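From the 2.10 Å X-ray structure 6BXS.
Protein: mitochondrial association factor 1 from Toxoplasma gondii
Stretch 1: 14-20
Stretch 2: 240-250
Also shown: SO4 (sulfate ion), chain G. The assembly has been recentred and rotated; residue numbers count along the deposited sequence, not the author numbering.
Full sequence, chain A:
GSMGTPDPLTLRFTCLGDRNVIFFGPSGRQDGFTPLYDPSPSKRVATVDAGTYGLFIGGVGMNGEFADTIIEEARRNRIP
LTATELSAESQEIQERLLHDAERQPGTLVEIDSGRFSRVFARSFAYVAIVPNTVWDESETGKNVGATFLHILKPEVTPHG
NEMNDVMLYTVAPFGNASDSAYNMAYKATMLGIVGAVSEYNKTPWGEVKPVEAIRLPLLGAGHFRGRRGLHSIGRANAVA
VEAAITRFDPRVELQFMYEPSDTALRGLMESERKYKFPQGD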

ATOM      1  N   THR A  14       0.146 -19.901  10.837  1.00 31.66           N
ATOM      2  CA  THR A  14      -0.953 -20.832  10.642  1.00 33.66           C
ATOM      3  C   THR A  14      -2.286 -20.088  10.667  1.00 30.20           C
ATOM      4  O   THR A  14      -3.285 -20.575  10.139  1.00 31.58           O
ATOM      5  N   CYS A  15      -2.299 -18.909  11.283  1.00 30.30           N
ATOM      6  CA  CYS A  15      -3.495 -18.073  11.292  1.00 30.13           C
ATOM      7  C   CYS A  15      -3.718 -17.425   9.926  1.00 24.64           C
ATOM      8  O   CYS A  15      -4.774 -16.846   9.673  1.00 29.00           O
ATOM      9  N   LEU A  16      -2.715 -17.529   9.055  1.00 25.60           N
ATOM     10  CA  LEU A  16      -2.804 -17.009   7.691  1.00 25.28           C
ATOM     11  C   LEU A  16      -2.703 -18.136   6.666  1.00 28.36           C
ATOM     12  O   LEU A  16      -2.160 -17.949   5.576  1.00 28.47           O
ATOM     13  N   GLY A  17      -3.223 -19.306   7.019  1.00 30.56           N
ATOM     14  CA  GLY A  17      -3.201 -20.448   6.123  1.00 27.07           C
ATOM     15  C   GLY A  17      -1.795 -20.958   5.870  1.00 32.20           C
ATOM     16  O   GLY A  17      -1.476 -21.396   4.763  1.00 30.96           O
ATOM     17  N   ASP A  18      -0.953 -20.890   6.898  1.00 28.17           N
ATOM     18  CA  ASP A  18       0.417 -21.395   6.834  1.00 30.65           C
ATOM     19  C   ASP A  18       1.262 -20.659   5.796  1.00 30.64           C
ATOM     20  O   ASP A  18       2.097 -21.263   5.126  1.00 29.83           O
ATOM     21  N   ARG A  19       1.047 -19.353   5.673  1.00 30.31           N
ATOM     22  CA  ARG A  19       1.838 -18.530   4.765  1.00 30.18           C
ATOM     23  C   ARG A  19       3.090 -17.997   5.453  1.00 29.57           C
ATOM     24  O   ARG A  19       3.070 -17.703   6.649  1.00 26.43           O
ATOM     25  N   ASN A  20       4.175 -17.881   4.695  1.00 26.73           N
ATOM     26  CA  ASN A  20       5.356 -17.165   5.159  1.00 27.04           C
ATOM     27  C   ASN A  20       5.183 -15.665   4.960  1.00 29.38           C
ATOM     28  O   ASN A  20       4.802 -15.216   3.879  1.00 27.43           O
ATOM     29  N   ALA A 240      -6.658  -7.249  10.373  1.00 22.74           N
ATOM     30  CA  ALA A 240      -7.037  -6.865   9.017  1.00 22.37           C
ATOM     31  C   ALA A 240      -6.383  -7.789   7.993  1.00 20.71           C
ATOM     32  O   ALA A 240      -6.998  -8.153   6.991  1.00 21.10           O
ATOM     33  N   VAL A 241      -5.133  -8.159   8.248  1.00 19.04           N
ATOM     34  CA  VAL A 241      -4.413  -9.073   7.370  1.00 20.61           C
ATOM     35  C   VAL A 241      -5.060 -10.460   7.381  1.00 21.64           C
ATOM     36  O   VAL A 241      -5.213 -11.083   6.333  1.00 21.56           O
ATOM     37  N   GLU A 242      -5.431 -10.938   8.567  1.00 22.05           N
ATOM     38  CA  GLU A 242      -6.080 -12.242   8.701  1.00 26.16           C
ATOM     39  C   GLU A 242      -7.364 -12.310   7.884  1.00 23.04           C
ATOM     40  O   GLU A 242      -7.614 -13.295   7.187  1.00 19.42           O
ATOM     41  N   ALA A 243      -8.171 -11.255   7.970  1.00 21.26           N
ATOM     42  CA  ALA A 243      -9.452 -11.210   7.277  1.00 20.58           C
ATOM     43  C   ALA A 243      -9.259 -11.166   5.766  1.00 21.62           C
ATOM     44  O   ALA A 243     -10.003 -11.801   5.021  1.00 20.99           O
ATOM     45  N   ALA A 244      -8.260 -10.408   5.321  1.00 20.28           N
ATOM     46  CA  ALA A 244      -7.985 -10.256   3.897  1.00 16.56           C
ATOM     47  C   ALA A 244      -7.485 -11.559   3.279  1.00 22.41           C
ATOM     48  O   ALA A 244      -7.899 -11.927   2.181  1.00 19.57           O
ATOM     49  N   ILE A 245      -6.592 -12.250   3.982  1.00 18.06           N
ATOM     50  CA  ILE A 245      -6.068 -13.523   3.502  1.00 18.97           C
ATOM     51  C   ILE A 245      -7.187 -14.561   3.424  1.00 18.89           C
ATOM     52  O   ILE A 245      -7.278 -15.316   2.458  1.00 21.62           O
ATOM     53  N   THR A 246      -8.029 -14.593   4.452  1.00 22.02           N
ATOM     54  CA  THR A 246      -9.183 -15.486   4.479  1.00 20.53           C
ATOM     55  C   THR A 246     -10.131 -15.202   3.321  1.00 24.55           C
ATOM     56  O   THR A 246     -10.680 -16.124   2.720  1.00 19.86           O
ATOM     57  N   ARG A 247     -10.328 -13.923   3.022  1.00 21.73           N
ATOM     58  CA  ARG A 247     -11.242 -13.514   1.960  1.00 22.23           C
ATOM     59  C   ARG A 247     -10.763 -13.950   0.577  1.00 24.93           C
ATOM     60  O   ARG A 247     -11.512 -14.580  -0.171  1.00 20.80           O
ATOM     61  N   PHE A 248      -9.518 -13.621   0.244  1.00 20.65           N
ATOM     62  CA  PHE A 248      -9.034 -13.775  -1.126  1.00 23.52           C
ATOM     63  C   PHE A 248      -8.146 -15.005  -1.333  1.00 22.03           C
ATOM     64  O   PHE A 248      -7.936 -15.422  -2.473  1.00 21.24           O
ATOM     65  N   ASP A 249      -7.639 -15.579  -0.242  1.00 25.62           N
ATOM     66  CA  ASP A 249      -6.759 -16.751  -0.308  1.00 23.39           C
ATOM     67  C   ASP A 249      -5.679 -16.561  -1.375  1.00 24.05           C
ATOM     68  O   ASP A 249      -5.542 -17.380  -2.282  1.00 22.55           O
ATOM     69  N   PRO A 250      -4.911 -15.466  -1.274  1.00 24.92           N
ATOM     70  CA  PRO A 250      -4.053 -15.051  -2.387  1.00 27.64           C
ATOM     71  C   PRO A 250      -2.727 -15.800  -2.486  1.00 25.40           C
ATOM     72  O   PRO A 250      -2.262 -16.389  -1.510  1.00 25.74           O
TER

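Residues that touch across the two stretches are at least 225 positions apart in sequence, and the contact buries 365 Å² in total. Stretch 2 is mostly helix, ending at F248. The nearest CA atoms across the stretches are those of L16 and E242, 5.9 Å apart.

The polar contact centres on R19. Its CA-to-CB bond points toward stretch 2, and the chain is extended, with chi1 m and chi2 and chi3 both t. This carries the guanidinium to the end of the helix. NH2 of R19 forms a salt bridge with OD1 of D249 at 2.5 Å, a short charged hydrogen bond. D249 has chi1 t and positive phi, being the first residue to leave the helical conformation. NH2 of R19 also donates to the backbone O of P250 at 3.2 Å, and NE of R19 adds a weak bond to that same O of P250 at 3.3 Å. Within stretch 1, NH1 of R19 donates to the backbone O of L16 at 2.7 Å. The guanidinium thus ties stretch 1 to the segment after the helix.

The apolar contact involves L16, V241 and I245. L16 (chi1 m, chi2 t) starts sideways, but its end comes nearer the helix. Its CD2 lies 3.9 Å from CG1 of V241 (chi1 t) and 4.2 Å from CG1 of I245. I245, with chi1 and chi2 both m, points toward stretch 1. Its CG2 covers one face of the R19 guanidinium, 3.3 Å from NH1 of R19.

E242 (chi1 m, chi2 t) borders this patch. Its CG is 3.6 Å from CD2 of L16, and its OE1 is 3.8 Å from CB of C15 (chi1 p).

The sulfate lies away from this interface. O1 of the sulfate accepts hydrogen bonds from R247 NH1 at 2.7 Å and R247 NH2 at 2.8 Å.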

ATOM      1  CB  THR A  14      -0.958 -21.941  11.714  1.00 38.41           C
ATOM      2  OG1 THR A  14      -1.940 -22.929  11.382  1.00 55.82           O
ATOM      3  CG2 THR A  14      -1.263 -21.370  13.086  1.00 28.64           C
ATOM      4  CB  CYS A  15      -3.399 -16.995  12.376  1.00 32.57           C
ATOM      5  SG  CYS A  15      -2.187 -15.690  12.051  1.00 31.39           S
ATOM      6  CB  LEU A  16      -1.703 -15.978   7.434  1.00 26.08           C
ATOM      7  CG  LEU A  16      -1.633 -14.785   8.392  1.00 25.05           C
ATOM      8  CD1 LEU A  16      -0.478 -13.871   8.011  1.00 23.73           C
ATOM      9  CD2 LEU A  16      -2.942 -14.013   8.407  1.00 26.20           C
ATOM     10  CB  ASP A  18       0.426 -22.898   6.529  1.00 37.04           C
ATOM     11  CG  ASP A  18      -0.359 -23.704   7.543  1.00 40.97           C
ATOM     12  OD1 ASP A  18      -0.209 -23.444   8.753  1.00 42.31           O
ATOM     13  OD2 ASP A  18      -1.125 -24.599   7.128  1.00 56.40           O
ATOM     14  CB  ARG A  19       1.006 -17.360   4.235  1.00 27.91           C
ATOM     15  CG  ARG A  19       0.005 -17.742   3.160  1.00 28.93           C
ATOM     16  CD  ARG A  19      -0.914 -16.580   2.815  1.00 23.31           C
ATOM     17  NE  ARG A  19      -1.834 -16.917   1.732  1.00 24.32           N
ATOM     18  CZ  ARG A  19      -2.878 -17.732   1.863  1.00 30.21           C
ATOM     19  NH1 ARG A  19      -3.140 -18.303   3.032  1.00 24.69           N
ATOM     20  NH2 ARG A  19      -3.658 -17.983   0.822  1.00 32.46           N
ATOM     21  CB  ASN A  20       6.611 -17.639   4.421  1.00 27.75           C
ATOM     22  CG  ASN A  20       7.195 -18.910   5.007  1.00 33.52           C
ATOM     23  OD1 ASN A  20       6.896 -19.284   6.141  1.00 32.88           O
ATOM     24  ND2 ASN A  20       8.050 -19.571   4.237  1.00 42.91           N
ATOM     25  CB  ALA A 240      -6.655  -5.417   8.744  1.00 21.51           C
ATOM     26  CB  VAL A 241      -2.929  -9.182   7.777  1.00 22.39           C
ATOM     27  CG1 VAL A 241      -2.254 -10.377   7.101  1.00 22.59           C
ATOM     28  CG2 VAL A 241      -2.188  -7.893   7.428  1.00 18.57           C
ATOM     29  CB  GLU A 242      -6.393 -12.545  10.170  1.00 29.93           C
ATOM     30  CG  GLU A 242      -5.172 -12.839  11.032  1.00 30.49           C
ATOM     31  CD  GLU A 242      -5.531 -13.063  12.492  1.00 31.00           C
ATOM     32  OE1 GLU A 242      -5.966 -14.184  12.833  1.00 33.21           O
ATOM     33  OE2 GLU A 242      -5.380 -12.120  13.296  1.00 31.72           O
ATOM     34  CB  ALA A 243     -10.261 -10.006   7.740  1.00 22.88           C
ATOM     35  CB  ALA A 244      -6.972  -9.147   3.673  1.00 19.29           C
ATOM     36  CB  ILE A 245      -4.935 -14.043   4.411  1.00 19.44           C
ATOM     37  CG1 ILE A 245      -3.707 -13.130   4.323  1.00 22.41           C
ATOM     38  CG2 ILE A 245      -4.549 -15.475   4.047  1.00 23.85           C
ATOM     39  CD1 ILE A 245      -3.092 -13.018   2.943  1.00 23.10           C
ATOM     40  CB  THR A 246      -9.955 -15.357   5.808  1.00 25.39           C
ATOM     41  OG1 THR A 246      -9.180 -15.935   6.865  1.00 20.75           O
ATOM     42  CG2 THR A 246     -11.303 -16.068   5.742  1.00 29.36           C
ATOM     43  CB  ARG A 247     -11.438 -11.991   1.990  1.00 24.95           C
ATOM     44  CG  ARG A 247     -12.068 -11.385   0.734  1.00 21.24           C
ATOM     45  CD  ARG A 247     -13.432 -11.985   0.413  1.00 27.68           C
ATOM     46  NE  ARG A 247     -14.149 -11.199  -0.593  1.00 32.04           N
ATOM     47  CZ  ARG A 247     -14.131 -11.434  -1.903  1.00 36.59           C
ATOM     48  NH1 ARG A 247     -13.436 -12.448  -2.404  1.00 37.95           N
ATOM     49  NH2 ARG A 247     -14.819 -10.648  -2.720  1.00 42.69           N
ATOM     50  CB  PHE A 248      -8.276 -12.514  -1.551  1.00 22.94           C
ATOM     51  CG  PHE A 248      -9.147 -11.290  -1.643  1.00 24.98           C
ATOM     52  CD1 PHE A 248     -10.059 -11.148  -2.678  1.00 29.30           C
ATOM     53  CD2 PHE A 248      -9.059 -10.284  -0.694  1.00 25.86           C
ATOM     54  CE1 PHE A 248     -10.864 -10.026  -2.765  1.00 28.46           C
ATOM     55  CE2 PHE A 248      -9.861  -9.159  -0.777  1.00 25.93           C
ATOM     56  CZ  PHE A 248     -10.766  -9.033  -1.813  1.00 24.07           C
ATOM     57  CB  ASP A 249      -7.581 -18.016  -0.596  1.00 23.42           C
ATOM     58  CG  ASP A 249      -6.763 -19.297  -0.473  1.00 31.30           C
ATOM     59  OD1 ASP A 249      -5.758 -19.303   0.268  1.00 28.69           O
ATOM     60  OD2 ASP A 249      -7.129 -20.301  -1.119  1.00 29.30           O
ATOM     61  CB  PRO A 250      -3.809 -13.575  -2.084  1.00 27.67           C
ATOM     62  CG  PRO A 250      -3.807 -13.511  -0.593  1.00 24.59           C
ATOM     63  CD  PRO A 250      -4.779 -14.564  -0.116  1.00 21.63           C
TER
HETATM   64  S   SO4 G 504     -13.452 -13.327  -5.549  1.00 64.38           S
HETATM   65  O1  SO4 G 504     -13.836 -12.028  -4.998  1.00 50.15           O
HETATM   66  O2  SO4 G 504     -13.467 -13.266  -7.008  1.00 52.84           O
HETATM   67  O3  SO4 G 504     -12.109 -13.676  -5.094  1.00 56.85           O
HETATM   68  O4  SO4 G 504     -14.398 -14.346  -5.098  1.00 57.10           O